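Local atomic coordinates of Nsp15 (Middle East respiratory syndrome-related coronavirus, PDB entry 5YVD), a protein that cleaves RNA as the coronavirus endoribonuclease of the EndoU clan, probably on the 3' side of uridylates, and assembles as a hexamer. Residues A[26-31]-A[51-55]; A[223-229]-A[299-304]. One frame throughout, in Å; residues are numbered along the deposited sequence.

Contact 1. Residues A[26-31]-A[51-55]; sequences VVNDKI and TNIAF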
# COMPACT_ATOMS: atom_id res chain seq x y z
N VAL A 26 -3.45 -10.76 -6.69
CA VAL A 26 -3.43 -10.22 -5.31
C VAL A 26 -2.98 -8.76 -5.32
O VAL A 26 -1.81 -8.47 -5.55
CB VAL A 26 -2.46 -10.98 -4.38
CG1 VAL A 26 -2.56 -10.44 -2.95
CG2 VAL A 26 -2.75 -12.47 -4.40
N VAL A 27 -3.91 -7.86 -5.05
CA VAL A 27 -3.65 -6.46 -5.22
C VAL A 27 -3.89 -5.78 -3.89
O VAL A 27 -5.03 -5.48 -3.53
CB VAL A 27 -4.56 -5.84 -6.31
CG1 VAL A 27 -4.05 -4.44 -6.68
CG2 VAL A 27 -4.67 -6.74 -7.54
N ASN A 28 -2.79 -5.54 -3.18
CA ASN A 28 -2.78 -4.91 -1.87
C ASN A 28 -3.64 -5.76 -0.94
O ASN A 28 -3.34 -6.92 -0.69
CB ASN A 28 -3.26 -3.45 -1.95
CG ASN A 28 -2.37 -2.58 -2.84
OD1 ASN A 28 -2.88 -1.83 -3.66
ND2 ASN A 28 -1.04 -2.67 -2.67
N ASP A 29 -4.73 -5.18 -0.45
CA ASP A 29 -5.64 -5.87 0.45
C ASP A 29 -6.70 -6.73 -0.25
O ASP A 29 -7.53 -7.35 0.42
CB ASP A 29 -6.32 -4.80 1.32
CG ASP A 29 -7.20 -3.87 0.50
OD1 ASP A 29 -8.31 -3.53 0.95
OD2 ASP A 29 -6.79 -3.50 -0.63
N LYS A 30 -6.68 -6.80 -1.59
CA LYS A 30 -7.77 -7.47 -2.32
C LYS A 30 -7.37 -8.69 -3.16
O LYS A 30 -6.22 -8.87 -3.55
CB LYS A 30 -8.50 -6.46 -3.20
CG LYS A 30 -9.14 -5.34 -2.40
CD LYS A 30 -9.84 -4.31 -3.29
CE LYS A 30 -9.67 -2.90 -2.73
NZ LYS A 30 -10.29 -2.77 -1.39
N ILE A 31 -8.37 -9.53 -3.43
CA ILE A 31 -8.22 -10.66 -4.35
C ILE A 31 -9.21 -10.51 -5.53
O ILE A 31 -10.41 -10.30 -5.34
CB ILE A 31 -8.49 -11.98 -3.62
CG1 ILE A 31 -7.49 -12.18 -2.48
CG2 ILE A 31 -8.43 -13.15 -4.60
CD1 ILE A 31 -6.14 -12.72 -2.89
N THR A 51 -2.70 -10.85 2.52
CA THR A 51 -3.95 -10.99 1.86
C THR A 51 -4.23 -12.40 1.35
O THR A 51 -5.36 -12.91 1.51
CB THR A 51 -4.02 -10.00 0.70
OG1 THR A 51 -3.91 -8.68 1.21
CG2 THR A 51 -5.34 -10.13 0.01
N ASN A 52 -3.25 -13.05 0.72
CA ASN A 52 -3.53 -14.35 0.11
C ASN A 52 -3.78 -15.45 1.15
O ASN A 52 -4.45 -16.44 0.87
CB ASN A 52 -2.41 -14.77 -0.86
CG ASN A 52 -1.08 -14.90 -0.18
OD1 ASN A 52 -0.69 -14.02 0.58
ND2 ASN A 52 -0.38 -15.99 -0.44
N ILE A 53 -3.27 -15.24 2.36
CA ILE A 53 -3.40 -16.20 3.45
C ILE A 53 -4.73 -15.99 4.15
O ILE A 53 -5.44 -16.96 4.48
CB ILE A 53 -2.27 -16.02 4.48
CG1 ILE A 53 -0.92 -16.26 3.83
CG2 ILE A 53 -2.41 -17.01 5.63
CD1 ILE A 53 -0.61 -17.71 3.55
N ALA A 54 -5.06 -14.72 4.37
CA ALA A 54 -6.30 -14.35 5.02
C ALA A 54 -7.47 -14.90 4.21
O ALA A 54 -8.44 -15.40 4.76
CB ALA A 54 -6.40 -12.85 5.13
N PHE A 55 -7.33 -14.82 2.91
CA PHE A 55 -8.30 -15.37 1.97
C PHE A 55 -8.42 -16.87 2.08
O PHE A 55 -9.51 -17.41 1.89
CB PHE A 55 -7.87 -14.99 0.55
CG PHE A 55 -8.65 -15.67 -0.55
CD1 PHE A 55 -10.03 -15.53 -0.64
CD2 PHE A 55 -8.00 -16.40 -1.52
CE1 PHE A 55 -10.73 -16.12 -1.67
CE2 PHE A 55 -8.69 -17.01 -2.54
CZ PHE A 55 -10.05 -16.86 -2.61
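Thr51 turns OG1 beside its own backbone N and CG2 anti to that N (chi1 -61°), which sends the hydroxyl to the carbonyl of Asn28 and the methyl against Ile31 CG1. The receiving segment is the turn end of a beta hairpin: strands 24-27 and 30-35 are joined by a type II' turn from Val27 to Lys30, closed by backbone bonds from Val27 N to Lys30 O and from Lys30 N to Val27 O. Helix 51-59 starts against this turn in the N-terminal oligomerisation region. Thr51 OG1 donates to Asn28 O over 2.7 Å, in the carbonyl plane on a lone pair, with a C=O...O angle of 136°. The same hydroxyl is bonded to Asn45 ND2, so two hydrogen bonds grip it and probably limit its rotation. Val26 and Thr51 lie side by side, pointing opposite ways, and Val26 CG1 comes to 4.0 Å from Thr51 CB. Asn52 turns its amide to a second subunit, bonding Val24 O and Val26 N there, while Val26 of that subunit packs on Val26; the contact thus borders a subunit interface. Where Asp29 and Lys30 point away from helix 51-59, Lys30 NZ reaches Asp29 OD1 at 3.2 Å, a salt bridge on the syn side of the carboxylate. Ile31 stands nearly perpendicular to Phe55: its CG2 lies over one ring face, and its CG1 is 4.1 Å from Phe55 CB.

Contact 2. Residues A[223-229]-A[299-304]; sequences GLENYAF and FVMILK
Phe229 lies crosswise to Val300, its ring atom CZ 3.7 Å from Val300 CG2. Leu303 CD1 approaches the edge of the same ring near its plane, 4.0 Å from Phe229 CE2, and that CE2 in turn lies at the edge of the Phe299 ring, 4.2 Å from Phe299 CE2. Leu224 uses both branches: CD1 stands 3.4 Å above the centre of the Phe229 ring, whereas CD2 touches Val300 CG1 at 3.9 Å. Tyr227 runs alongside Leu303 in the opposite direction, with CD1 3.9 Å from Leu303 CB, and lies roughly perpendicular to Lys304, with Tyr227 OH 3.8 Å from Lys304 CG. A water makes weak bonds to Tyr227 OH and Leu303 O. In the endoribonuclease region, this joins the loop after helix 215-221 and the start of helix 229-234, N-capped by Ala228, to helix 296-304. A type I turn from Leu224 to Tyr227, closed by Tyr227 N to Leu224 O, directs Tyr227 at that helix, while Leu224 leaves to one side and only its end comes close. Lys304 extends beyond CG (chi2 -169°), carrying NZ to a hydrogen bond with Tyr222 O. Farther out, Phe218 and Ile219 back Leu224, Val335 meets Tyr227, and Phe338 packs on Leu303.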
# COMPACT_ATOMS: atom_id res chain seq x y z
N GLY A 223 -41.91 -4.74 41.50
CA GLY A 223 -41.39 -4.38 42.82
C GLY A 223 -39.99 -3.78 42.81
O GLY A 223 -39.22 -3.99 43.74
N LEU A 224 -39.66 -3.00 41.79
CA LEU A 224 -38.29 -2.47 41.66
C LEU A 224 -38.07 -1.07 42.24
O LEU A 224 -37.05 -0.45 42.00
CB LEU A 224 -37.84 -2.53 40.20
CG LEU A 224 -37.81 -3.95 39.60
CD1 LEU A 224 -37.66 -3.84 38.09
CD2 LEU A 224 -36.71 -4.82 40.20
N GLU A 225 -39.01 -0.59 43.02
CA GLU A 225 -38.90 0.73 43.64
C GLU A 225 -37.54 1.04 44.31
O GLU A 225 -37.10 2.16 44.27
CB GLU A 225 -40.04 0.92 44.64
CG GLU A 225 -41.42 1.08 43.98
CD GLU A 225 -42.20 -0.21 43.80
OE1 GLU A 225 -41.59 -1.30 43.75
OE2 GLU A 225 -43.44 -0.15 43.70
N ASN A 226 -36.88 0.05 44.91
CA ASN A 226 -35.60 0.29 45.61
C ASN A 226 -34.33 -0.01 44.79
O ASN A 226 -33.23 -0.13 45.37
CB ASN A 226 -35.57 -0.53 46.91
CG ASN A 226 -36.54 -0.02 47.97
OD1 ASN A 226 -37.19 1.03 47.83
ND2 ASN A 226 -36.61 -0.76 49.06
N TYR A 227 -34.46 -0.12 43.47
CA TYR A 227 -33.39 -0.65 42.64
C TYR A 227 -32.93 0.28 41.50
O TYR A 227 -32.22 -0.14 40.57
CB TYR A 227 -33.83 -2.01 42.10
CG TYR A 227 -34.05 -3.00 43.21
CD1 TYR A 227 -32.99 -3.64 43.81
CD2 TYR A 227 -35.33 -3.23 43.73
CE1 TYR A 227 -33.18 -4.52 44.87
CE2 TYR A 227 -35.54 -4.11 44.78
CZ TYR A 227 -34.46 -4.76 45.34
OH TYR A 227 -34.64 -5.64 46.37
N ALA A 228 -33.33 1.54 41.57
CA ALA A 228 -32.86 2.57 40.65
C ALA A 228 -32.96 2.23 39.17
O ALA A 228 -32.14 2.67 38.37
CB ALA A 228 -31.41 2.91 40.98
N PHE A 229 -33.98 1.47 38.77
CA PHE A 229 -34.09 1.06 37.37
C PHE A 229 -34.07 2.24 36.41
O PHE A 229 -33.59 2.13 35.28
CB PHE A 229 -35.34 0.20 37.13
CG PHE A 229 -35.04 -1.24 36.94
CD1 PHE A 229 -35.52 -1.93 35.84
CD2 PHE A 229 -34.19 -1.90 37.84
CE1 PHE A 229 -35.19 -3.27 35.65
CE2 PHE A 229 -33.85 -3.23 37.65
CZ PHE A 229 -34.35 -3.92 36.55
N PHE A 299 -30.77 -10.36 35.64
CA PHE A 299 -30.25 -9.11 36.19
C PHE A 299 -31.05 -8.68 37.42
O PHE A 299 -30.49 -8.20 38.39
CB PHE A 299 -30.34 -8.02 35.14
CG PHE A 299 -29.76 -6.70 35.57
CD1 PHE A 299 -28.41 -6.47 35.50
CD2 PHE A 299 -30.59 -5.67 35.98
CE1 PHE A 299 -27.88 -5.25 35.85
CE2 PHE A 299 -30.07 -4.44 36.33
CZ PHE A 299 -28.71 -4.23 36.26
N VAL A 300 -32.36 -8.88 37.37
CA VAL A 300 -33.20 -8.54 38.51
C VAL A 300 -32.89 -9.47 39.71
O VAL A 300 -32.78 -9.04 40.85
CB VAL A 300 -34.70 -8.60 38.13
CG1 VAL A 300 -35.58 -8.49 39.37
CG2 VAL A 300 -35.04 -7.50 37.15
N MET A 301 -32.74 -10.74 39.43
CA MET A 301 -32.43 -11.71 40.47
C MET A 301 -31.18 -11.28 41.24
O MET A 301 -31.16 -11.29 42.46
CB MET A 301 -32.25 -13.07 39.82
CG MET A 301 -32.25 -14.27 40.73
SD MET A 301 -32.49 -15.74 39.69
CE MET A 301 -30.89 -15.90 38.85
N ILE A 302 -30.15 -10.87 40.52
CA ILE A 302 -28.89 -10.50 41.14
C ILE A 302 -29.05 -9.32 42.09
O ILE A 302 -28.49 -9.32 43.19
CB ILE A 302 -27.86 -10.10 40.07
CG1 ILE A 302 -27.38 -11.36 39.37
CG2 ILE A 302 -26.69 -9.31 40.67
CD1 ILE A 302 -26.58 -11.07 38.12
N LEU A 303 -29.78 -8.31 41.65
CA LEU A 303 -29.98 -7.13 42.47
C LEU A 303 -30.73 -7.43 43.75
O LEU A 303 -30.43 -6.86 44.80
CB LEU A 303 -30.76 -6.10 41.69
CG LEU A 303 -29.98 -5.38 40.63
CD1 LEU A 303 -30.90 -4.33 40.05
CD2 LEU A 303 -28.71 -4.77 41.19
N LYS A 304 -31.73 -8.31 43.66
CA LYS A 304 -32.56 -8.64 44.79
C LYS A 304 -31.85 -9.57 45.75
O LYS A 304 -32.37 -9.87 46.81
CB LYS A 304 -33.88 -9.25 44.31
CG LYS A 304 -34.80 -8.23 43.66
CD LYS A 304 -36.19 -8.81 43.44
CE LYS A 304 -37.22 -7.74 43.11
NZ LYS A 304 -38.50 -8.36 42.65
O HOH W 1 -31.75 -6.73 47.90

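How the contacts relate
From the N terminus, the chain passes helix 2-12 and reaches the hairpin of contact 1; 19 intervening residues, 11 of them strand, lead to helix 51-59 and close a short loop. The chain then runs through the middle domain before contact 2 opens at 223-229. Its partner, 299-304, follows after 69 intervening residues that include both helices and strands, so this closure is much longer. The two loops are in series, neither nesting nor crossing. The centres of contact 1 and contact 2 lie about 51 Å apart, on opposite sides of the chain's centre; the nearest atoms of contact 1 and contact 2 are about 38 Å apart. Contact 1 ties hairpin to helix beside other subunits; contact 2 ties a loop and the helix start after it to helix 296-304 within one chain.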